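Local structure of endo alpha-1,4 polygalactosaminidase (Neosartorya fumigata, 6OJ1) at residues Ser203-Cys208 with Val227-Tyr232. The protein hydrolyses internal alpha-1,4-galactosamine linkages as a fungal glycoside hydrolase with a (beta/alpha)-barrel fold and disrupts microbial biofilms. Residues are numbered along the deposited sequence; the frame is centred on the assembly and turned at random.
Sequences SVNEQC and VFHIEY. With K (potassium ion), chain H.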
loop_
_atom_site.group_PDB
_atom_site.type_symbol
_atom_site.label_atom_id
_atom_site.label_comp_id
_atom_site.label_asym_id
_atom_site.label_seq_id
_atom_site.Cartn_x
_atom_site.Cartn_y
_atom_site.Cartn_z
ATOM N N SER A 203 1.088 8.275 2.421
ATOM C CA SER A 203 1.989 7.525 1.560
ATOM C C SER A 203 2.317 6.200 2.237
ATOM O O SER A 203 2.531 6.157 3.450
ATOM C CB SER A 203 3.285 8.318 1.324
ATOM O OG SER A 203 4.313 7.475 0.818
ATOM N N VAL A 204 2.348 5.115 1.473
ATOM C CA VAL A 204 3.048 3.906 1.903
ATOM C C VAL A 204 4.346 3.867 1.112
ATOM O O VAL A 204 4.321 3.842 -0.127
ATOM C CB VAL A 204 2.223 2.626 1.677
ATOM C CG1 VAL A 204 3.094 1.397 1.972
ATOM C CG2 VAL A 204 0.976 2.597 2.577
ATOM N N ASN A 205 5.482 3.898 1.816
ATOM C CA ASN A 205 6.783 3.893 1.169
ATOM C C ASN A 205 7.580 2.664 1.561
ATOM O O ASN A 205 7.621 2.287 2.740
ATOM C CB ASN A 205 7.604 5.120 1.524
ATOM C CG ASN A 205 9.013 5.010 1.009
ATOM O OD1 ASN A 205 9.903 4.559 1.717
ATOM N ND2 ASN A 205 9.208 5.342 -0.265
ATOM N N GLU A 206 8.241 2.063 0.579
ATOM C CA GLU A 206 9.237 1.027 0.835
ATOM C C GLU A 206 10.631 1.565 0.539
ATOM O O GLU A 206 10.895 2.043 -0.567
ATOM C CB GLU A 206 8.966 -0.206 -0.018
ATOM C CG GLU A 206 7.702 -0.944 0.377
ATOM C CD GLU A 206 7.308 -1.948 -0.666
ATOM O OE1 GLU A 206 7.100 -1.540 -1.832
ATOM O OE2 GLU A 206 7.221 -3.147 -0.328
ATOM N N GLN A 207 11.521 1.481 1.528
ATOM C CA GLN A 207 12.966 1.549 1.322
ATOM C C GLN A 207 13.485 2.905 0.868
ATOM O O GLN A 207 14.561 2.967 0.263
ATOM C CB GLN A 207 13.417 0.492 0.310
ATOM C CG GLN A 207 13.130 -0.936 0.758
ATOM C CD GLN A 207 13.210 -1.910 -0.390
ATOM O OE1 GLN A 207 12.252 -2.077 -1.144
ATOM N NE2 GLN A 207 14.352 -2.556 -0.533
ATOM N N CYS A 208 12.795 4.011 1.151
ATOM C CA CYS A 208 13.373 5.294 0.755
ATOM C C CYS A 208 14.712 5.543 1.439
ATOM O O CYS A 208 15.580 6.222 0.877
ATOM C CB CYS A 208 12.409 6.444 1.053
ATOM S SG CYS A 208 12.083 6.774 2.811
ATOM N N VAL A 227 3.585 9.066 6.503
ATOM C CA VAL A 227 4.249 8.121 5.612
ATOM C C VAL A 227 4.348 6.812 6.378
ATOM O O VAL A 227 5.045 6.731 7.400
ATOM C CB VAL A 227 5.643 8.578 5.169
ATOM C CG1 VAL A 227 6.271 7.473 4.306
ATOM C CG2 VAL A 227 5.572 9.902 4.421
ATOM N N PHE A 228 3.657 5.801 5.886
ATOM C CA PHE A 228 3.752 4.456 6.442
ATOM C C PHE A 228 4.943 3.793 5.767
ATOM O O PHE A 228 4.880 3.403 4.597
ATOM C CB PHE A 228 2.425 3.731 6.254
ATOM C CG PHE A 228 1.308 4.393 7.004
ATOM C CD1 PHE A 228 1.403 4.561 8.384
ATOM C CD2 PHE A 228 0.184 4.879 6.347
ATOM C CE1 PHE A 228 0.390 5.196 9.108
ATOM C CE2 PHE A 228 -0.838 5.509 7.059
ATOM C CZ PHE A 228 -0.732 5.671 8.440
ATOM N N HIS A 229 6.047 3.703 6.506
ATOM C CA HIS A 229 7.376 3.519 5.938
ATOM C C HIS A 229 7.913 2.142 6.302
ATOM O O HIS A 229 7.987 1.796 7.485
ATOM C CB HIS A 229 8.301 4.633 6.439
ATOM C CG HIS A 229 9.750 4.402 6.153
ATOM N ND1 HIS A 229 10.717 4.493 7.132
ATOM C CD2 HIS A 229 10.400 4.091 5.004
ATOM C CE1 HIS A 229 11.901 4.242 6.601
ATOM N NE2 HIS A 229 11.737 3.990 5.314
ATOM N N ILE A 230 8.308 1.367 5.288
ATOM C CA ILE A 230 8.836 0.013 5.473
ATOM C C ILE A 230 10.297 -0.021 5.057
ATOM O O ILE A 230 10.658 0.510 4.002
ATOM C CB ILE A 230 8.047 -1.023 4.645
ATOM C CG1 ILE A 230 6.543 -0.871 4.816
ATOM C CG2 ILE A 230 8.481 -2.441 5.010
ATOM C CD1 ILE A 230 5.757 -1.730 3.816
ATOM N N GLU A 231 11.142 -0.666 5.871
ATOM C CA GLU A 231 12.487 -1.030 5.446
ATOM C C GLU A 231 12.677 -2.525 5.650
ATOM O O GLU A 231 12.061 -3.128 6.535
ATOM C CB GLU A 231 13.579 -0.254 6.200
ATOM C CG GLU A 231 13.556 1.277 5.951
ATOM C CD GLU A 231 14.102 1.684 4.586
ATOM O OE1 GLU A 231 14.966 0.966 4.040
ATOM O OE2 GLU A 231 13.674 2.743 4.065
ATOM N N TYR A 232 13.535 -3.117 4.817
ATOM C CA TYR A 232 13.745 -4.564 4.770
ATOM C C TYR A 232 15.226 -4.853 4.989
ATOM O O TYR A 232 15.936 -5.254 4.057
ATOM C CB TYR A 232 13.297 -5.150 3.434
ATOM C CG TYR A 232 11.846 -4.937 3.052
ATOM C CD1 TYR A 232 10.819 -5.569 3.741
ATOM C CD2 TYR A 232 11.512 -4.128 1.973
ATOM C CE1 TYR A 232 9.485 -5.385 3.371
ATOM C CE2 TYR A 232 10.196 -3.940 1.589
ATOM C CZ TYR A 232 9.183 -4.568 2.292
ATOM O OH TYR A 232 7.862 -4.395 1.924
HETATM K K K H . 7.088 -4.079 -3.752
HETATM O O HOH W 1 4.852 -4.152 -1.254
HETATM O O HOH W 2 8.536 -5.407 -1.835
HETATM O O HOH W 3 4.440 -5.493 -3.836
HETATM O O HOH W 4 7.690 -3.146 -6.276
HETATM O O HOH W 5 5.167 -2.418 -4.778
#
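Glu-206 and Tyr-232 meet where two neighbouring parallel strands of the (beta/alpha)-barrel, 203-206 and 227-231, run out at their C-terminal ends, the end at which barrel enzymes of this kind carry their active site. The Glu-206 side chain climbs from the sheet toward a potassium ion. Its CB leaves the sheet on the face shared with Val-204, Phe-228 and Ile-230; CG, anti to the carbonyl carbon (chi1 -68°), lies 4.0 Å from CD1 of Ile-230, whose side chain runs alongside in the same direction. At the tip the two oxygens have different partners. OE1, also hydrogen-bonded elsewhere in the structure, faces the potassium ion at a long 3.2 Å; five waters also lie around the metal, water 1 at a long 3.4 Å. OE2 accepts the phenol proton of Tyr-232 OH at 2.7 Å through its anti lone pair, from the ring edge and with carboxylate and ring planes 72° apart; waters 1 and 2 donate to OE2 as well. Three donors thus hold this oxygen.

Next door, the amide of Gln-207 comes to the edge of the same tyrosine ring, CD 3.7 Å from Tyr-232 CD2, while NE2 bonds to Gln-210. Beneath, the strands are joined by alternating backbone bonds, from Phe-228 N to Ser-203 O through to Gln-207 N to Ile-230 O.

On the other face, Asn-205 and His-229 lie side by side, with OD1 of Asn-205 at the imidazole edge near CD2. OD1 also takes the N-H of Cys-208 in an Asx motif. Cys-208 SG, in a disulfide with Cys-214, lies 3.8 Å from His-229 NE2, oblique to the ring. His-229 ND1 pairs with Thr-263, and the other ring nitrogen, NE2, donates at 2.6 Å to the anti lone pair of Glu-231 OE2, which lies 16° out of the ring plane.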